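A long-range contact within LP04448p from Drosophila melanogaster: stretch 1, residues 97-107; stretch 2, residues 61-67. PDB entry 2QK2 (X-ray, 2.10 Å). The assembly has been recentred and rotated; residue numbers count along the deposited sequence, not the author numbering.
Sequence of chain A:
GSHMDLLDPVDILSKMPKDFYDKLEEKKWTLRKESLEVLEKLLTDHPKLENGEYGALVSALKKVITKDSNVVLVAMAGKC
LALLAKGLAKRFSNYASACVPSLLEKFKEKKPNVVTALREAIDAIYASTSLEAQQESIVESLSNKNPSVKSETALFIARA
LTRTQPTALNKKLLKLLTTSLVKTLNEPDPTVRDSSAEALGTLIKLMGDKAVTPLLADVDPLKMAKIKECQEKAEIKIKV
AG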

# COMPACT_ATOMS: atom_id res chain seq x y z
N SER A 97 -1.11 8.06 7.22
CA SER A 97 0.22 8.01 7.81
C SER A 97 0.48 6.96 8.89
O SER A 97 1.57 6.39 8.95
CB SER A 97 0.61 9.39 8.34
OG SER A 97 0.69 10.31 7.27
N ALA A 98 -0.52 6.70 9.73
CA ALA A 98 -0.35 5.71 10.79
C ALA A 98 -0.46 4.29 10.24
O ALA A 98 0.12 3.35 10.80
CB ALA A 98 -1.39 5.94 11.89
N CYS A 99 -1.17 4.12 9.13
CA CYS A 99 -1.34 2.81 8.51
C CYS A 99 -0.14 2.32 7.72
O CYS A 99 0.25 1.16 7.82
CB CYS A 99 -2.56 2.80 7.58
SG CYS A 99 -4.17 2.86 8.38
N VAL A 100 0.45 3.21 6.91
CA VAL A 100 1.57 2.85 6.04
C VAL A 100 2.71 2.06 6.70
O VAL A 100 3.06 0.97 6.23
CB VAL A 100 2.12 4.11 5.32
CG1 VAL A 100 3.42 3.77 4.58
CG2 VAL A 100 1.07 4.62 4.32
N PRO A 101 3.31 2.59 7.77
CA PRO A 101 4.41 1.88 8.44
C PRO A 101 4.03 0.47 8.91
O PRO A 101 4.81 -0.47 8.76
CB PRO A 101 4.74 2.80 9.62
CG PRO A 101 4.40 4.16 9.09
CD PRO A 101 3.10 3.91 8.38
N SER A 102 2.84 0.34 9.49
CA SER A 102 2.36 -0.95 9.99
C SER A 102 2.19 -1.96 8.87
O SER A 102 2.57 -3.13 9.00
CB SER A 102 1.02 -0.79 10.72
OG SER A 102 1.13 0.17 11.76
N LEU A 103 1.59 -1.52 7.77
CA LEU A 103 1.38 -2.41 6.63
C LEU A 103 2.70 -2.88 6.03
O LEU A 103 2.88 -4.07 5.77
CB LEU A 103 0.53 -1.70 5.57
CG LEU A 103 -0.94 -1.51 5.95
CD1 LEU A 103 -1.62 -0.57 4.97
CD2 LEU A 103 -1.64 -2.88 5.96
N LEU A 104 3.64 -1.95 5.82
CA LEU A 104 4.94 -2.30 5.25
C LEU A 104 5.68 -3.34 6.09
O LEU A 104 6.21 -4.31 5.56
CB LEU A 104 5.81 -1.04 5.09
CG LEU A 104 5.35 -0.04 4.03
CD1 LEU A 104 6.20 1.22 4.10
CD2 LEU A 104 5.43 -0.68 2.65
N GLU A 105 5.71 -3.13 7.40
CA GLU A 105 6.38 -4.07 8.30
C GLU A 105 5.74 -5.45 8.29
O GLU A 105 6.41 -6.46 8.52
CB GLU A 105 6.40 -3.52 9.72
CG GLU A 105 7.56 -2.57 9.98
CD GLU A 105 7.44 -1.85 11.30
OE1 GLU A 105 6.98 -2.48 12.28
OE2 GLU A 105 7.81 -0.65 11.36
N LYS A 106 4.44 -5.50 8.02
CA LYS A 106 3.74 -6.77 8.00
C LYS A 106 4.11 -7.60 6.77
O LYS A 106 3.74 -8.77 6.67
CB LYS A 106 2.23 -6.54 8.07
CG LYS A 106 1.43 -7.81 8.30
CD LYS A 106 1.91 -8.58 9.54
CE LYS A 106 1.24 -9.95 9.61
NZ LYS A 106 1.74 -10.77 10.75
N PHE A 107 4.85 -7.00 5.83
CA PHE A 107 5.26 -7.74 4.65
C PHE A 107 6.31 -8.79 5.00
O PHE A 107 6.87 -9.44 4.12
CB PHE A 107 5.77 -6.80 3.55
CG PHE A 107 4.68 -6.26 2.67
CD1 PHE A 107 4.48 -4.89 2.54
CD2 PHE A 107 3.82 -7.13 2.00
CE1 PHE A 107 3.44 -4.39 1.76
CE2 PHE A 107 2.78 -6.64 1.21
CZ PHE A 107 2.59 -5.26 1.09
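Stretch 2, residues 61-67: LKKVITK

The most unusual feature of this contact is that three residues of stretch 2 and five of stretch 1 hold two helices side by side without one direct hydrogen bond between them; the polar link at the C-terminal end runs through water. Lys106 carries it. Its NZ donates to water 1 at 2.8 Å, and that water in turn donates to Ile65 O at 2.8 Å. The same NZ donates to water 2 at 3.1 Å, which donates to Thr66 O at 2.6 Å. A single ammonium group thus reaches two successive carbonyls near the end of stretch 2 through two solvent molecules.

Stretch 2 is helical throughout, from Leu61 to Lys67, and continues a helix begun earlier in the chain. It lies beside the helix of stretch 1 with the two helices running the same way, their N-to-C directions 22° apart and their axes 9.7 Å apart at closest approach. The register follows from that direction: Lys62 CA lies 7.1 Å from Cys99 CA, and further along Thr66 CA lies 6.4 Å from Lys106 CA. Stretch 1 is kinked, since the N atoms of Ala98 and Pro101 make no bond to the turn before; proline has no amide hydrogen to give. Regular bonding resumes with Leu103 N to Cys99 O at 3.0 Å.

On stretch 2 the contact falls to Lys62, Ile65 and Thr66, the i, i+3, i+4 spacing that puts residues on one side of a helix. Lys62 points toward stretch 1 and lays its aliphatic chain against Ala98, Cys99 and Ser102. Its CD packs 3.8 Å from Cys99 SG, its CE comes 3.8 Å from Ala98 O, and the same CE is 4.2 Å from Ser102 OG. Its methylenes make the closest approaches, while Lys62 NZ lies 4.1 Å from Ala98 CB.

Ser102 also points toward its partner and sits between Lys62 and Thr66: its CB meets Thr66 CG2 at 3.7 Å. Both small hydroxyl residues turn their oxygens back to their own helix. Thr66 OG1 donates to Lys62 O at 2.9 Å, and Ser102 OG makes a weak bond to Ala98 O at 3.5 Å. For threonine the rule is plain: the p rotamer satisfies the hydroxyl one turn back while the methyl remains available for packing.

Ile65 supplies the buried side of the contact. Its CD1 lies 4.1 Å from Leu103 CD2, an apolar pair; the CA-to-CB bond of Leu103 points sideways, but the end of the side chain comes nearer. Ile65 CG2 lies 4.0 Å from Lys106 CG, so the lysine packs its carbon chain before offering its charge to water. Lys106 CE also approaches Ile65 O to 3.4 Å. The whole contact buries 360 Å², both sides summed, a modest area, of which Lys62 (78 Å²) and Ile65 (69 Å²) give the largest shares.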

# COMPACT_ATOMS: atom_id res chain seq x y z
N LEU A 61 -8.69 -2.56 12.94
CA LEU A 61 -8.17 -3.32 11.82
C LEU A 61 -6.65 -3.42 11.88
O LEU A 61 -6.09 -4.49 11.64
CB LEU A 61 -8.61 -2.69 10.49
CG LEU A 61 -10.12 -2.80 10.21
CD1 LEU A 61 -10.44 -2.09 8.90
CD2 LEU A 61 -10.53 -4.27 10.15
N LYS A 62 -5.99 -2.31 12.20
CA LYS A 62 -4.53 -2.32 12.30
C LYS A 62 -4.07 -3.31 13.36
O LYS A 62 -3.07 -4.00 13.18
CB LYS A 62 -3.99 -0.93 12.66
CG LYS A 62 -4.21 0.13 11.59
CD LYS A 62 -3.01 1.07 11.48
CE LYS A 62 -2.65 1.71 12.81
NZ LYS A 62 -3.63 2.75 13.22
N LYS A 63 -4.79 -3.35 14.48
CA LYS A 63 -4.43 -4.27 15.56
C LYS A 63 -4.47 -5.71 15.07
O LYS A 63 -3.56 -6.50 15.35
CB LYS A 63 -5.38 -4.07 16.75
CG LYS A 63 -5.13 -5.03 17.91
CD LYS A 63 -5.90 -4.60 19.15
CE LYS A 63 -5.82 -5.65 20.26
NZ LYS A 63 -6.66 -6.85 19.95
N VAL A 64 -5.52 -6.06 14.32
CA VAL A 64 -5.63 -7.42 13.80
C VAL A 64 -4.48 -7.68 12.84
O VAL A 64 -3.79 -8.69 12.95
CB VAL A 64 -6.96 -7.64 13.02
CG1 VAL A 64 -6.97 -9.04 12.40
CG2 VAL A 64 -8.16 -7.48 13.96
N ILE A 65 -4.27 -6.76 11.91
CA ILE A 65 -3.21 -6.91 10.92
C ILE A 65 -1.83 -7.10 11.53
O ILE A 65 -1.08 -8.00 11.15
CB ILE A 65 -3.19 -5.71 9.94
CG1 ILE A 65 -4.44 -5.75 9.06
CG2 ILE A 65 -1.92 -5.74 9.09
CD1 ILE A 65 -4.66 -4.51 8.22
N THR A 66 -1.50 -6.26 12.50
CA THR A 66 -0.18 -6.33 13.10
C THR A 66 0.01 -7.32 14.25
O THR A 66 1.12 -7.83 14.44
CB THR A 66 0.26 -4.94 13.61
OG1 THR A 66 -0.65 -4.50 14.62
CG2 THR A 66 0.25 -3.93 12.47
N LYS A 67 -1.05 -7.62 14.99
CA LYS A 67 -0.91 -8.53 16.14
C LYS A 67 -1.61 -9.88 16.11
O LYS A 67 -1.31 -10.74 16.93
CB LYS A 67 -1.33 -7.81 17.42
CG LYS A 67 -0.61 -6.50 17.70
CD LYS A 67 0.88 -6.71 17.84
CE LYS A 67 1.58 -5.42 18.25
NZ LYS A 67 3.06 -5.61 18.37
O HOH W 1 -0.23 -10.20 12.69
O HOH W 2 2.95 -9.13 13.07